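Local coordinates for protein glycerol trinitrate reductase (Agrobacterium tumefaciens, PDB 5EPD) that probably reduces nitrate esters such as glycerol trinitrate as an old yellow enzyme that uses FMN as cofactor, captured here without the flavin, at residues A[79-83]-A[177-181]; A[86-90]-A[151-155]. All coordinates share one frame; numbering follows the deposited sequence.

Contact 1 (A[79-83]-A[177-181]); sequences TQISQ and DFRKA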
# COMPACT_ATOMS: atom_id res chain seq x y z
N THR A 79 -2.10 3.94 5.08
CA THR A 79 -2.05 4.70 6.32
C THR A 79 -1.61 6.15 5.97
O THR A 79 -0.46 6.40 5.55
CB THR A 79 -1.12 3.98 7.33
OG1 THR A 79 -1.75 2.78 7.82
CG2 THR A 79 -0.73 4.89 8.54
N GLN A 80 -2.55 7.10 6.08
CA GLN A 80 -2.33 8.52 5.73
C GLN A 80 -1.24 9.23 6.54
O GLN A 80 -1.12 9.09 7.78
CB GLN A 80 -3.60 9.34 5.86
CG GLN A 80 -4.17 9.34 7.28
CD GLN A 80 -5.38 8.45 7.43
OE1 GLN A 80 -5.55 7.44 6.73
NE2 GLN A 80 -6.24 8.80 8.38
N ILE A 81 -0.46 10.02 5.80
CA ILE A 81 0.64 10.81 6.36
C ILE A 81 0.17 12.17 6.95
O ILE A 81 0.91 12.81 7.72
CB ILE A 81 1.70 11.01 5.27
CG1 ILE A 81 1.16 11.87 4.11
CG2 ILE A 81 2.19 9.65 4.78
CD1 ILE A 81 2.20 12.22 3.06
N SER A 82 -1.05 12.59 6.59
CA SER A 82 -1.67 13.83 7.05
C SER A 82 -3.17 13.64 6.89
O SER A 82 -3.60 12.70 6.22
CB SER A 82 -1.25 14.97 6.14
OG SER A 82 -1.64 14.71 4.81
N GLN A 83 -3.98 14.51 7.48
CA GLN A 83 -5.44 14.41 7.29
C GLN A 83 -5.85 14.84 5.87
O GLN A 83 -6.89 14.40 5.33
CB GLN A 83 -6.17 15.25 8.32
CG GLN A 83 -7.66 15.07 8.38
CD GLN A 83 -8.29 16.12 9.28
OE1 GLN A 83 -7.69 16.52 10.26
NE2 GLN A 83 -9.47 16.60 8.92
N ASP A 177 5.92 15.70 4.43
CA ASP A 177 4.96 14.89 5.19
C ASP A 177 5.22 13.41 5.02
O ASP A 177 5.08 12.66 5.99
CB ASP A 177 3.53 15.18 4.76
CG ASP A 177 3.10 16.58 5.10
OD1 ASP A 177 3.75 17.20 5.96
OD2 ASP A 177 2.12 17.07 4.49
N PHE A 178 5.60 12.98 3.81
CA PHE A 178 6.07 11.60 3.60
C PHE A 178 7.38 11.33 4.34
O PHE A 178 7.54 10.27 4.98
CB PHE A 178 6.29 11.28 2.12
CG PHE A 178 5.05 10.92 1.37
CD1 PHE A 178 4.52 9.63 1.45
CD2 PHE A 178 4.41 11.84 0.54
CE1 PHE A 178 3.37 9.28 0.74
CE2 PHE A 178 3.27 11.50 -0.18
CZ PHE A 178 2.74 10.22 -0.09
N ARG A 179 8.32 12.27 4.24
CA ARG A 179 9.62 12.12 4.90
C ARG A 179 9.41 11.89 6.39
O ARG A 179 9.96 10.96 6.97
CB ARG A 179 10.50 13.36 4.70
CG ARG A 179 11.97 13.12 5.03
CD ARG A 179 12.76 14.39 5.32
NE ARG A 179 12.01 15.33 6.16
CZ ARG A 179 11.96 15.32 7.50
NH1 ARG A 179 12.63 14.43 8.23
NH2 ARG A 179 11.23 16.24 8.12
N LYS A 180 8.61 12.74 7.00
CA LYS A 180 8.35 12.69 8.42
C LYS A 180 7.54 11.41 8.72
O LYS A 180 7.81 10.72 9.72
CB LYS A 180 7.60 13.96 8.82
CG LYS A 180 7.44 14.25 10.30
CD LYS A 180 6.24 15.18 10.50
CE LYS A 180 4.89 14.44 10.50
NZ LYS A 180 3.78 15.16 9.82
N ALA A 181 6.59 11.07 7.86
CA ALA A 181 5.79 9.86 8.09
C ALA A 181 6.64 8.58 8.08
O ALA A 181 6.36 7.65 8.83
CB ALA A 181 4.61 9.76 7.12
O HOH W 1 3.70 12.82 8.10
O HOH W 2 0.07 16.03 3.11

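Contact 2 (A[86-90]-A[151-155]); sequences QGYQD and TFVNN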
# COMPACT_ATOMS: atom_id res chain seq x y z
N GLN A 86 -6.06 11.86 3.84
CA GLN A 86 -7.09 10.86 4.16
C GLN A 86 -8.23 10.91 3.15
O GLN A 86 -8.71 12.01 2.78
CB GLN A 86 -7.67 11.07 5.58
CG GLN A 86 -8.57 9.91 6.07
CD GLN A 86 -9.27 10.16 7.42
OE1 GLN A 86 -8.83 10.99 8.22
NE2 GLN A 86 -10.35 9.42 7.67
N GLY A 87 -8.67 9.73 2.70
CA GLY A 87 -9.73 9.63 1.67
C GLY A 87 -10.91 8.72 1.98
O GLY A 87 -11.94 8.79 1.34
N TYR A 88 -10.72 7.85 2.96
CA TYR A 88 -11.79 6.96 3.45
C TYR A 88 -11.90 7.12 4.97
O TYR A 88 -10.87 7.36 5.64
CB TYR A 88 -11.43 5.51 3.13
CG TYR A 88 -11.16 5.27 1.68
CD1 TYR A 88 -9.94 5.57 1.12
CD2 TYR A 88 -12.14 4.74 0.86
CE1 TYR A 88 -9.69 5.33 -0.22
CE2 TYR A 88 -11.92 4.49 -0.47
CZ TYR A 88 -10.69 4.79 -1.01
OH TYR A 88 -10.49 4.55 -2.36
N GLN A 89 -13.12 7.01 5.50
CA GLN A 89 -13.31 7.13 6.95
C GLN A 89 -12.54 6.06 7.74
O GLN A 89 -12.38 4.90 7.29
CB GLN A 89 -14.78 7.04 7.31
CG GLN A 89 -15.50 5.75 6.90
CD GLN A 89 -16.94 5.73 7.40
OE1 GLN A 89 -17.76 6.63 7.11
NE2 GLN A 89 -17.27 4.69 8.17
N ASP A 90 -12.04 6.45 8.91
CA ASP A 90 -11.52 5.46 9.88
C ASP A 90 -10.35 4.65 9.37
O ASP A 90 -10.13 3.52 9.82
CB ASP A 90 -12.66 4.55 10.36
CG ASP A 90 -13.78 5.33 10.98
OD1 ASP A 90 -13.44 6.23 11.79
OD2 ASP A 90 -14.97 5.07 10.66
N THR A 151 -16.29 6.92 -2.45
CA THR A 151 -15.49 6.58 -1.29
C THR A 151 -16.44 6.24 -0.16
O THR A 151 -17.65 6.38 -0.31
CB THR A 151 -14.52 7.70 -0.89
OG1 THR A 151 -13.76 7.28 0.23
CG2 THR A 151 -15.28 9.00 -0.54
N PHE A 152 -15.87 5.76 0.95
CA PHE A 152 -16.62 5.23 2.08
C PHE A 152 -16.46 6.31 3.12
O PHE A 152 -15.37 6.48 3.66
CB PHE A 152 -16.02 3.91 2.53
CG PHE A 152 -16.66 3.29 3.75
CD1 PHE A 152 -18.04 3.27 3.93
CD2 PHE A 152 -15.86 2.64 4.71
CE1 PHE A 152 -18.61 2.67 5.07
CE2 PHE A 152 -16.44 2.04 5.84
CZ PHE A 152 -17.80 2.06 6.02
N VAL A 153 -17.54 7.06 3.32
CA VAL A 153 -17.58 8.21 4.25
C VAL A 153 -19.03 8.32 4.77
O VAL A 153 -19.97 7.89 4.09
CB VAL A 153 -17.09 9.51 3.57
CG1 VAL A 153 -17.91 9.83 2.35
CG2 VAL A 153 -17.12 10.69 4.51
N ASN A 154 -19.20 8.84 5.99
CA ASN A 154 -20.53 8.87 6.65
C ASN A 154 -21.22 7.51 6.57
O ASN A 154 -22.41 7.45 6.30
CB ASN A 154 -21.48 9.93 6.03
CG ASN A 154 -20.86 11.31 5.94
OD1 ASN A 154 -20.82 11.91 4.87
ND2 ASN A 154 -20.35 11.82 7.07
N ASN A 155 -20.45 6.44 6.78
CA ASN A 155 -20.98 5.09 6.79
C ASN A 155 -21.68 4.65 5.52
O ASN A 155 -22.57 3.78 5.55
CB ASN A 155 -21.95 4.93 7.98
CG ASN A 155 -21.22 4.78 9.29
OD1 ASN A 155 -20.24 4.04 9.39
ND2 ASN A 155 -21.69 5.49 10.32

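Contact 1 (A[79-83]-A[177-181])
Ile81 and Ala181 bring the two backbones closest, with their CA atoms 5.5 Å apart, where the chain leaving strand 73-80 meets the flank of helix 171-187. Both belong to the TIM barrel of the old yellow enzyme fold: 73-80 is the second barrel strand, and the helix lies in the chain between the third strand, 117-122, and the fourth, 193-196. No direct hydrogen bond links the segments. Ile81 carries the contact, its side chain directed at the helix and its backbone held to Trp122 of the third strand. With CG1 set between the backbone N and the carbonyl carbon (chi1 65°) and the chain extended beyond it (chi2 174°), the two branches separate to different targets. CG2 presses on the methyl of Ala181, and the 3.4 Å from Ile81 CG2 to Ala181 CB is tighter than ordinary carbon contact. CD1 stands over the centre of the Phe178 ring as a CH-pi contact, Ile81 CD1 lying 3.4 Å from the centroid and 13° off the ring normal. The same methyl leans on Asp177, with Ile81 CD1 3.7 Å from Asp177 CB. Phe178 also reaches Val232 and Val236 of helix 227-240, and both Phe178 and Ala181 touch Leu121, so Ile81 extends an apolar layer between the barrel and its helices. Polar groups are joined through water at the edge. One water donates to Ile81 O while accepting from Lys180 NZ, thereby tying the loop carbonyl to the helix; its approach to Asp177 O is short and the exact length doubtful. A second links Ser82 to the Asp177 carboxylate, although Ser82 OG also bonds Gly85 N; this water accepts from Ser82 OG at 2.7 Å and donates to Asp177 OD2 at 2.7 Å.

Contact 2 (A[86-90]-A[151-155])
Gln89 and Phe152 meet through both backbone and side chain. Three further hydrogen bonds accompany the straight one from Gln89 N to Phe152 O, 3.0 Å long. Next to it on the strand, the hydroxyl Thr151 OG1 donates to Gly87 O at 2.6 Å. The Gln89 amide grips Asn155 twice: Asn155 N donates to Gln89 OE1 at 2.7 Å, and Gln89 NE2 gives a longer bond of 3.3 Å to Asn155 OD1, leaving in its own amide plane but arriving above the carbonyl plane of Asn155. The same amide is stacked over one face of the Phe152 ring. With CG between the backbone N and the carbonyl carbon (chi1 59°) and the chain extended beyond it, Gln89 CD comes to lie over the ring centre, 3.9 Å above its plane, with amide and ring 30° apart; Gln89 CG adds a CH-pi contact with that face. The Tyr88 ring lies obliquely against Thr151 OG1, while its own hydroxyl bonds Tyr201. Asn154 and Asn155 both have left-handed helical backbone angles, resembling a type I' turn, and join strands 150-153 and 156-159. The Gln89 amide thus braces the tip of this two-residue beta hairpin, part of the long excursion after the third barrel strand of an old yellow enzyme.

How the contacts relate
Following the chain, strand 73-80 leads into segment 79-83 of contact 1, and 86-90 of contact 2 comes a few residues later in the same loop. Helix 97-112 and strand 117-122 follow, then the excursion bearing hairpin 150-159, where contact 2 closes a loop of 60 intervening residues. Helix 171-187 comes next, and contact 1 closes a wider loop of 93 residues that encloses the first. The two therefore nest without crossing. Their centres are about 17 Å apart, and they touch where Gln80 packs against Gln86. One loop after the second barrel strand is thus tied to the barrel's helical layer at one end and to the hairpin at the other.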